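Local coordinates for organic hydroperoxide resistance protein (PDB 1USP), which probably protects the cell against organic hydroperoxides by reducing them with a redox-active pair of cysteines, as in other members of the OsmC/Ohr family, at residues A52-A55 / A56-G60; S31-A34 / E35-G38; A125-R128 / N129-V133; L85-G89 / L90-L94. All coordinates share one frame; numbering follows the deposited sequence.

Interaction 1: A52-A55 / A56-G60; sequences AGYA and ACFQG
Ala52 opens this turn-by-turn contact within helix 46-68: its carbonyl O receives Ala56 N at 3.2 Å, and the Ala56 methyl lies alongside the same oxygen. Gly53, with no side chain, follows with the shorter bond, Cys57 N to Gly53 O at 2.9 Å, and Cys57 CB rests 3.4 Å from that O. Tyr54 adds side-chain contact to the backbone pattern. Its O takes Phe58 N at 3.0 Å, while its ring runs alongside that of Phe58, both side chains pointing the same way from the helix, with Tyr54 CE1 4.0 Å from Phe58 CD1. The rings meet obliquely, one turn apart. Ala55 completes the series by accepting Gln59 N at 3.2 Å through its O. The four i to i+4 bonds are those of a regular alpha-helix, and they fix where Cys57 presents its sulfur. With SG anti to the backbone N (chi1 -174°), Cys57 reaches Cys121 and forms a disulfide, consistent with the redox-active cysteine pair of this family. On the flank carrying the aromatic rings, Tyr54 OH bonds to Ser124 OG and both rings meet Leu98, so this flank of the helix rests on helices 107-120 and 122-127 and on strand 91-101, while Ala52, Ala55 and Ala56 meet apolar side chains of a neighbouring subunit.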
loop_
_atom_site.group_PDB
_atom_site.type_symbol
_atom_site.label_atom_id
_atom_site.label_comp_id
_atom_site.label_asym_id
_atom_site.label_seq_id
_atom_site.Cartn_x
_atom_site.Cartn_y
_atom_site.Cartn_z
ATOM N N ALA A 52 -0.016 3.059 5.651
ATOM C CA ALA A 52 -1.297 3.739 5.759
ATOM C C ALA A 52 -2.434 2.857 5.273
ATOM O O ALA A 52 -3.503 2.819 5.886
ATOM C CB ALA A 52 -1.268 5.040 5.004
ATOM N N GLY A 53 -2.200 2.134 4.185
ATOM C CA GLY A 53 -3.214 1.260 3.618
ATOM C C GLY A 53 -3.487 0.025 4.458
ATOM O O GLY A 53 -4.636 -0.377 4.636
ATOM N N TYR A 54 -2.437 -0.572 5.004
ATOM C CA TYR A 54 -2.578 -1.802 5.801
ATOM C C TYR A 54 -3.301 -1.490 7.112
ATOM O O TYR A 54 -4.146 -2.258 7.556
ATOM C CB TYR A 54 -1.201 -2.402 6.114
ATOM C CG TYR A 54 -1.126 -3.902 6.270
ATOM C CD1 TYR A 54 -2.210 -4.657 6.704
ATOM C CD2 TYR A 54 0.067 -4.569 5.990
ATOM C CE1 TYR A 54 -2.108 -6.057 6.861
ATOM C CE2 TYR A 54 0.170 -5.959 6.122
ATOM C CZ TYR A 54 -0.921 -6.691 6.567
ATOM O OH TYR A 54 -0.814 -8.050 6.706
ATOM N N ALA A 55 -2.967 -0.364 7.738
ATOM C CA ALA A 55 -3.666 0.050 8.954
ATOM C C ALA A 55 -5.159 0.287 8.662
ATOM O O ALA A 55 -6.017 -0.133 9.434
ATOM C CB ALA A 55 -3.028 1.291 9.556
ATOM N N ALA A 56 -5.457 0.922 7.536
ATOM C CA ALA A 56 -6.842 1.186 7.139
ATOM C C ALA A 56 -7.610 -0.122 6.851
ATOM O O ALA A 56 -8.785 -0.260 7.198
ATOM C CB ALA A 56 -6.866 2.105 5.930
ATOM N N CYS A 57 -6.921 -1.079 6.232
ATOM C CA CYS A 57 -7.503 -2.371 5.857
ATOM C C CYS A 57 -7.861 -3.174 7.101
ATOM O O CYS A 57 -8.890 -3.842 7.154
ATOM C CB CYS A 57 -6.489 -3.152 5.010
ATOM S SG CYS A 57 -7.117 -4.704 4.314
ATOM N N PHE A 58 -6.995 -3.107 8.105
ATOM C CA PHE A 58 -7.252 -3.776 9.385
ATOM C C PHE A 58 -8.448 -3.166 10.086
ATOM O O PHE A 58 -9.210 -3.868 10.702
ATOM C CB PHE A 58 -6.027 -3.729 10.300
ATOM C CG PHE A 58 -5.473 -5.076 10.624
ATOM C CD1 PHE A 58 -5.077 -5.929 9.610
ATOM C CD2 PHE A 58 -5.358 -5.504 11.944
ATOM C CE1 PHE A 58 -4.577 -7.185 9.908
ATOM C CE2 PHE A 58 -4.843 -6.748 12.234
ATOM C CZ PHE A 58 -4.460 -7.585 11.217
ATOM N N GLN A 59 -8.611 -1.854 9.985
ATOM C CA GLN A 59 -9.774 -1.181 10.547
ATOM C C GLN A 59 -11.062 -1.596 9.837
ATOM O O GLN A 59 -12.084 -1.802 10.493
ATOM C CB GLN A 59 -9.605 0.347 10.512
ATOM C CG GLN A 59 -8.741 0.889 11.641
ATOM C CD GLN A 59 -9.459 0.902 13.001
ATOM O OE1 GLN A 59 -10.572 0.392 13.124
ATOM N NE2 GLN A 59 -8.815 1.486 14.016
ATOM N N GLY A 60 -11.016 -1.728 8.514
ATOM C CA GLY A 60 -12.147 -2.246 7.752
ATOM C C GLY A 60 -12.455 -3.680 8.143
ATOM O O GLY A 60 -13.624 -4.070 8.324
#

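Interaction 2: S31-A34 / E35-G38; sequences SVPA and EMGG
Pro33 O is the hub of this turn, taking Met36 N at 3.0 Å and Gly38 N at 3.1 Å. The two donors come from opposite faces of the carbonyl plane, so the oxygen is gripped from above and below. A third bond, Gly37 N to Ala34 O at 3.1 Å, lies inside the wider loop closed by Gly38. Around this compact core the chain folds closely on itself: Gly38 CA fits against Val32 O in a CA-H...O contact at 3.3 Å, Ala34 CA makes another with Gly38 O, and Val32 CG1 covers Gly38 CA at 3.7 Å. The selenomethionine Met36 runs beside the Pro33 ring, but the modelled closeness of its methyl is doubtful. Aromatic packing from a neighbouring subunit reaches Pro33, Glu35 and Met36.

The outer side is looser. Glu35 bends at chi2 (106°), bringing OE1 back toward the turn, where one water accepts from Ala34 N at 3.1 Å and donates weakly to OE1; Glu35 OE2 is hydrogen-bonded to a glycerol, probably from the crystallisation liquor.

With a single 3-10 turn at Ala34 and Glu35, a 6-to-1 bond enclosing a 5-to-2 bond, and Gly37 at positive phi (83°), the arrangement has the pattern of a Schellman motif, which here reverses the loop between strand 27-29 and helix 46-68.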
loop_
_atom_site.group_PDB
_atom_site.type_symbol
_atom_site.label_atom_id
_atom_site.label_comp_id
_atom_site.label_asym_id
_atom_site.label_seq_id
_atom_site.Cartn_x
_atom_site.Cartn_y
_atom_site.Cartn_z
ATOM N N SER A 31 8.504 11.672 -2.238
ATOM C CA SER A 31 9.875 12.045 -1.932
ATOM C C SER A 31 10.612 10.821 -1.434
ATOM O O SER A 31 10.038 9.978 -0.717
ATOM C CB SER A 31 9.939 13.145 -0.848
ATOM O OG SER A 31 9.249 14.321 -1.227
ATOM N N VAL A 32 11.888 10.717 -1.801
ATOM C CA VAL A 32 12.734 9.659 -1.274
ATOM C C VAL A 32 13.265 10.102 0.083
ATOM O O VAL A 32 13.813 11.209 0.205
ATOM C CB VAL A 32 13.895 9.303 -2.224
ATOM C CG1 VAL A 32 14.744 8.189 -1.618
ATOM C CG2 VAL A 32 13.363 8.884 -3.587
ATOM N N PRO A 33 13.065 9.282 1.117
ATOM C CA PRO A 33 13.535 9.632 2.462
ATOM C C PRO A 33 15.051 9.818 2.576
ATOM O O PRO A 33 15.838 9.145 1.903
ATOM C CB PRO A 33 13.052 8.471 3.327
ATOM C CG PRO A 33 11.912 7.864 2.547
ATOM C CD PRO A 33 12.307 8.018 1.112
ATOM N N ALA A 34 15.434 10.767 3.425
ATOM C CA ALA A 34 16.835 11.068 3.706
ATOM C C ALA A 34 17.606 9.827 4.147
ATOM O O ALA A 34 18.793 9.705 3.869
ATOM C CB ALA A 34 16.922 12.147 4.764
ATOM N N GLU A 35 16.908 8.906 4.807
ATOM C CA GLU A 35 17.480 7.647 5.274
ATOM C C GLU A 35 17.992 6.743 4.127
ATOM O O GLU A 35 18.922 5.954 4.331
ATOM C CB GLU A 35 16.444 6.910 6.146
ATOM C CG GLU A 35 16.105 7.622 7.465
ATOM C CD GLU A 35 14.730 8.300 7.492
ATOM O OE1 GLU A 35 14.460 9.180 6.645
ATOM O OE2 GLU A 35 13.914 7.973 8.389
HETATM N N MSE A 36 17.400 6.856 2.936
HETATM C CA MSE A 36 17.875 6.136 1.741
HETATM C C MSE A 36 18.555 7.043 0.714
HETATM O O MSE A 36 18.562 6.721 -0.473
HETATM C CB MSE A 36 16.716 5.440 1.014
HETATM C CG MSE A 36 16.188 4.134 1.615
HETATM SE SE MSE A 36 14.234 4.118 1.398
HETATM C CE MSE A 36 13.988 5.511 2.531
ATOM N N GLY A 37 19.114 8.169 1.147
ATOM C CA GLY A 37 19.863 9.039 0.251
ATOM C C GLY A 37 19.038 10.016 -0.571
ATOM O O GLY A 37 19.556 10.642 -1.496
ATOM N N GLY A 38 17.757 10.163 -0.239
ATOM C CA GLY A 38 16.903 11.132 -0.903
ATOM C C GLY A 38 16.967 12.463 -0.193
ATOM O O GLY A 38 17.653 12.593 0.808
HETATM O O HOH W 1 13.008 11.783 5.103
#

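Interaction 3: A125-R128 / N129-V133; sequences AATR and NNVDV
Thr127 O receives both Asn130 N, at 3.1 Å, and Val131 N, at 3.0 Å, as the chain leaves helix 122-127 and turns toward strand 134-137. The first bond closes a type II beta turn from Thr127 to Asn130, with Arg128 in the polyproline region and Asn129 at positive phi, a conformation that asparagine tolerates better than most residues. The second bond reaches one residue further and is the straighter, 168° at the hydrogen, so one oxygen accepts from two successive backbone N-H groups. An inverse gamma turn centred on Asp132 then redirects the chain, closed by a weak bond from Val133 N to Val131 O.

Among the side chains, Thr127 and Val131 form the inward-facing pair: Val131 CG2 lies against Thr127 CB at 3.8 Å. Beyond them, Val131 continues onto Val96 of strand 91-101, while Thr127 packs on Phe50 and Tyr54 of helix 46-68, tying the turn to the core. On the outer side, Arg128 and Asn129 pass at a slant, the guanidinium and amide planes 71° apart, and the contact is made by the aliphatic stem, Arg128 CG to Asn129 ND2 at 3.7 Å. Arg128 then bends at chi3, which brings its guanidinium back so that Ala125 CA lies against one face, toward the rim. Asn130 CB lies near Thr127 O, while its ND2 donates to backbone of a neighbouring subunit. The Thr127 hydroxyl, placed between backbone N and carbonyl carbon (chi1 57°), bonds back to Tyr123 O, and 4.3 Å from that OG1 lies the CG2 methyl of Val133.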
loop_
_atom_site.group_PDB
_atom_site.type_symbol
_atom_site.label_atom_id
_atom_site.label_comp_id
_atom_site.label_asym_id
_atom_site.label_seq_id
_atom_site.Cartn_x
_atom_site.Cartn_y
_atom_site.Cartn_z
ATOM N N ALA A 125 -3.933 -11.360 3.377
ATOM C CA ALA A 125 -4.034 -12.429 2.379
ATOM C C ALA A 125 -2.968 -12.268 1.298
ATOM O O ALA A 125 -2.323 -13.234 0.897
ATOM C CB ALA A 125 -5.421 -12.446 1.757
ATOM N N ALA A 126 -2.767 -11.032 0.847
ATOM C CA ALA A 126 -1.798 -10.720 -0.214
ATOM C C ALA A 126 -0.367 -11.023 0.165
ATOM O O ALA A 126 0.424 -11.382 -0.703
ATOM C CB ALA A 126 -1.903 -9.241 -0.600
ATOM N N THR A 127 -0.030 -10.847 1.447
ATOM C CA THR A 127 1.355 -10.947 1.893
ATOM C C THR A 127 1.653 -12.231 2.653
ATOM O O THR A 127 2.782 -12.439 3.111
ATOM C CB THR A 127 1.729 -9.758 2.787
ATOM O OG1 THR A 127 0.849 -9.683 3.915
ATOM C CG2 THR A 127 1.558 -8.452 2.028
ATOM N N ARG A 128 0.648 -13.086 2.772
ATOM C CA ARG A 128 0.770 -14.325 3.525
ATOM C C ARG A 128 1.966 -15.153 3.062
ATOM O O ARG A 128 2.209 -15.318 1.856
ATOM C CB ARG A 128 -0.521 -15.132 3.408
ATOM C CG ARG A 128 -0.714 -16.145 4.537
ATOM C CD ARG A 128 -2.162 -16.416 4.867
ATOM N NE ARG A 128 -2.785 -15.264 5.525
ATOM C CZ ARG A 128 -4.055 -14.906 5.394
ATOM N NH1 ARG A 128 -4.886 -15.617 4.625
ATOM N NH2 ARG A 128 -4.509 -13.835 6.041
ATOM N N ASN A 129 2.714 -15.666 4.031
ATOM C CA ASN A 129 3.896 -16.509 3.783
ATOM C C ASN A 129 5.100 -15.818 3.122
ATOM O O ASN A 129 6.161 -16.437 2.977
ATOM C CB ASN A 129 3.494 -17.777 3.005
ATOM C CG ASN A 129 2.191 -18.385 3.513
ATOM O OD1 ASN A 129 2.029 -18.639 4.718
ATOM N ND2 ASN A 129 1.244 -18.606 2.598
ATOM N N ASN A 130 4.957 -14.550 2.723
ATOM C CA ASN A 130 6.068 -13.770 2.168
ATOM C C ASN A 130 6.613 -12.785 3.197
ATOM O O ASN A 130 7.835 -12.577 3.305
ATOM C CB ASN A 130 5.621 -12.982 0.926
ATOM C CG ASN A 130 5.172 -13.878 -0.221
ATOM O OD1 ASN A 130 5.755 -14.933 -0.465
ATOM N ND2 ASN A 130 4.133 -13.458 -0.925
ATOM N N VAL A 131 5.697 -12.143 3.920
ATOM C CA VAL A 131 6.038 -11.174 4.944
ATOM C C VAL A 131 5.743 -11.794 6.312
ATOM O O VAL A 131 4.637 -12.286 6.553
ATOM C CB VAL A 131 5.229 -9.885 4.775
ATOM C CG1 VAL A 131 5.583 -8.865 5.879
ATOM C CG2 VAL A 131 5.466 -9.280 3.372
ATOM N N ASP A 132 6.735 -11.773 7.192
ATOM C CA ASP A 132 6.624 -12.290 8.568
ATOM C C ASP A 132 5.937 -11.280 9.480
ATOM O O ASP A 132 6.551 -10.697 10.381
ATOM C CB ASP A 132 8.023 -12.675 9.097
ATOM C CG ASP A 132 7.978 -13.448 10.429
ATOM O OD1 ASP A 132 6.873 -13.770 10.947
ATOM O OD2 ASP A 132 9.021 -13.779 11.028
ATOM N N VAL A 133 4.639 -11.098 9.264
ATOM C CA VAL A 133 3.882 -10.053 9.919
ATOM C C VAL A 133 3.869 -10.315 11.435
ATOM O O VAL A 133 3.734 -11.439 11.869
ATOM C CB VAL A 133 2.427 -9.980 9.369
ATOM C CG1 VAL A 133 1.624 -8.921 10.098
ATOM C CG2 VAL A 133 2.430 -9.698 7.866
#

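Interaction 4: L85-G89 / L90-L94; sequences LQKAG and LAFAL
Phe92 lies beside Lys87, its non-hydrogen-bonded partner on the facing strand, and at a slant to Leu85, two residues before that lysine; its side chain can be followed outward from the backbone. CB stands 3.8 Å from Gln86 O and touches Leu85 CD1. With CG anti to the carbonyl carbon (chi1 -70°), the ring leans over the first strand: CD2 meets Leu85 CG at 3.9 Å, CE2 lies 3.6 Å from Lys87 CE, and at the far end CZ comes within 3.2 Å of Lys87 NZ. Lys87 runs the same way as the ring, its methylenes alongside, and bends at chi3 and chi4 to bring its ammonium obliquely beside the far end of the ring. Leu85 CD1 also meets Leu94 CD2, methyl to methyl.

The ammonium has a further hold. It donates to a water at 2.9 Å, and this water, placed over one face of the Phe92 ring toward its rim, in turn donates to Gly89 O and Ala91 O. One water thus ties the lysine to the turn. Ala91 O is shared, since Ala88 N also donates to it at 2.8 Å, and Ala91 N returns the bond to Ala88 O. Gln86 and Ala93 form the other hydrogen-bonded pair, with Gln86 N to Ala93 O at 2.9 Å.

Away from the tip, Leu94 packs on Phe50 of helix 46-68, and Leu85 pairs with an antiparallel strand of a neighbouring subunit, extending the sheet across the interface. The tip itself is a two-residue beta-hairpin closed by a type II' turn, with Gly89 supplying the positive phi that this turn requires at its second position.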
loop_
_atom_site.group_PDB
_atom_site.type_symbol
_atom_site.label_atom_id
_atom_site.label_comp_id
_atom_site.label_asym_id
_atom_site.label_seq_id
_atom_site.Cartn_x
_atom_site.Cartn_y
_atom_site.Cartn_z
ATOM N N LEU A 85 11.668 -1.189 4.992
ATOM C CA LEU A 85 12.298 -1.660 3.775
ATOM C C LEU A 85 13.605 -2.341 4.146
ATOM O O LEU A 85 14.440 -1.763 4.840
ATOM C CB LEU A 85 12.571 -0.492 2.825
ATOM C CG LEU A 85 13.094 -0.884 1.445
ATOM C CD1 LEU A 85 12.022 -1.644 0.668
ATOM C CD2 LEU A 85 13.564 0.333 0.680
ATOM N N GLN A 86 13.769 -3.569 3.681
ATOM C CA GLN A 86 14.975 -4.343 3.921
ATOM C C GLN A 86 15.598 -4.685 2.575
ATOM O O GLN A 86 14.889 -4.948 1.609
ATOM C CB GLN A 86 14.637 -5.620 4.701
ATOM C CG GLN A 86 14.209 -5.384 6.143
ATOM C CD GLN A 86 14.057 -6.676 6.948
ATOM O OE1 GLN A 86 14.221 -7.771 6.412
ATOM N NE2 GLN A 86 13.726 -6.546 8.234
ATOM N N LYS A 87 16.923 -4.641 2.497
ATOM C CA LYS A 87 17.637 -5.079 1.304
ATOM C C LYS A 87 17.807 -6.593 1.401
ATOM O O LYS A 87 18.141 -7.123 2.462
ATOM C CB LYS A 87 19.003 -4.389 1.173
ATOM C CG LYS A 87 18.934 -2.920 0.737
ATOM C CD LYS A 87 20.173 -2.484 -0.071
ATOM C CE LYS A 87 19.832 -1.518 -1.215
ATOM N NZ LYS A 87 19.717 -2.194 -2.558
ATOM N N ALA A 88 17.573 -7.271 0.285
ATOM C CA ALA A 88 17.605 -8.729 0.215
ATOM C C ALA A 88 18.350 -9.126 -1.059
ATOM O O ALA A 88 17.742 -9.584 -2.029
ATOM C CB ALA A 88 16.174 -9.289 0.207
ATOM N N GLY A 89 19.663 -8.922 -1.048
ATOM C CA GLY A 89 20.487 -9.095 -2.229
ATOM C C GLY A 89 20.233 -7.982 -3.233
ATOM O O GLY A 89 20.410 -6.801 -2.928
ATOM N N LEU A 90 19.812 -8.368 -4.431
ATOM C CA LEU A 90 19.366 -7.423 -5.452
ATOM C C LEU A 90 17.861 -7.131 -5.310
ATOM O O LEU A 90 17.322 -6.250 -5.977
ATOM C CB LEU A 90 19.669 -7.975 -6.844
ATOM C CG LEU A 90 21.127 -8.408 -7.077
ATOM C CD1 LEU A 90 21.260 -9.151 -8.376
ATOM C CD2 LEU A 90 22.035 -7.200 -7.061
ATOM N N ALA A 91 17.198 -7.879 -4.441
ATOM C CA ALA A 91 15.779 -7.693 -4.173
ATOM C C ALA A 91 15.605 -6.819 -2.941
ATOM O O ALA A 91 16.571 -6.508 -2.231
ATOM C CB ALA A 91 15.083 -9.052 -3.968
ATOM N N PHE A 92 14.367 -6.387 -2.738
ATOM C CA PHE A 92 13.949 -5.704 -1.536
ATOM C C PHE A 92 12.808 -6.504 -0.919
ATOM O O PHE A 92 12.125 -7.281 -1.615
ATOM C CB PHE A 92 13.480 -4.282 -1.865
ATOM C CG PHE A 92 14.581 -3.354 -2.282
ATOM C CD1 PHE A 92 14.952 -3.248 -3.623
ATOM C CD2 PHE A 92 15.246 -2.579 -1.335
ATOM C CE1 PHE A 92 15.979 -2.376 -4.020
ATOM C CE2 PHE A 92 16.271 -1.702 -1.717
ATOM C CZ PHE A 92 16.644 -1.607 -3.067
ATOM N N ALA A 93 12.608 -6.319 0.382
ATOM C CA ALA A 93 11.507 -6.961 1.101
ATOM C C ALA A 93 10.907 -6.028 2.147
ATOM O O ALA A 93 11.593 -5.169 2.681
ATOM C CB ALA A 93 11.974 -8.225 1.772
ATOM N N LEU A 94 9.630 -6.235 2.445
ATOM C CA LEU A 94 8.926 -5.468 3.459
ATOM C C LEU A 94 8.915 -6.214 4.781
ATOM O O LEU A 94 8.713 -7.428 4.831
ATOM C CB LEU A 94 7.483 -5.183 3.021
ATOM C CG LEU A 94 7.358 -4.353 1.739
ATOM C CD1 LEU A 94 5.902 -4.108 1.420
ATOM C CD2 LEU A 94 8.105 -3.020 1.818
HETATM O O HOH W 2 18.656 -4.771 -3.229
#

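How the interactions relate
From the N terminus, interaction 2 (31-38) comes first and reverses the loop after strand 27-29; interaction 1 follows within helix 46-68, interaction 4 closes the hairpin of strands 78-88 and 91-101, and interaction 3 turns the chain from helix 122-127 toward strand 134-137. The four lie in series, none nesting or crossing. Three touches join them in space: Met36 SE of interaction 2 meets Leu85 CD2 of interaction 4 at 3.9 Å, Val131 CG1 of interaction 3 meets Leu94 O of interaction 4, and Thr127 OG1 of interaction 3 packs against Tyr54 OH of interaction 1. The hairpin thus links the early loop with the late turn, which abuts the disulfide-bearing helix.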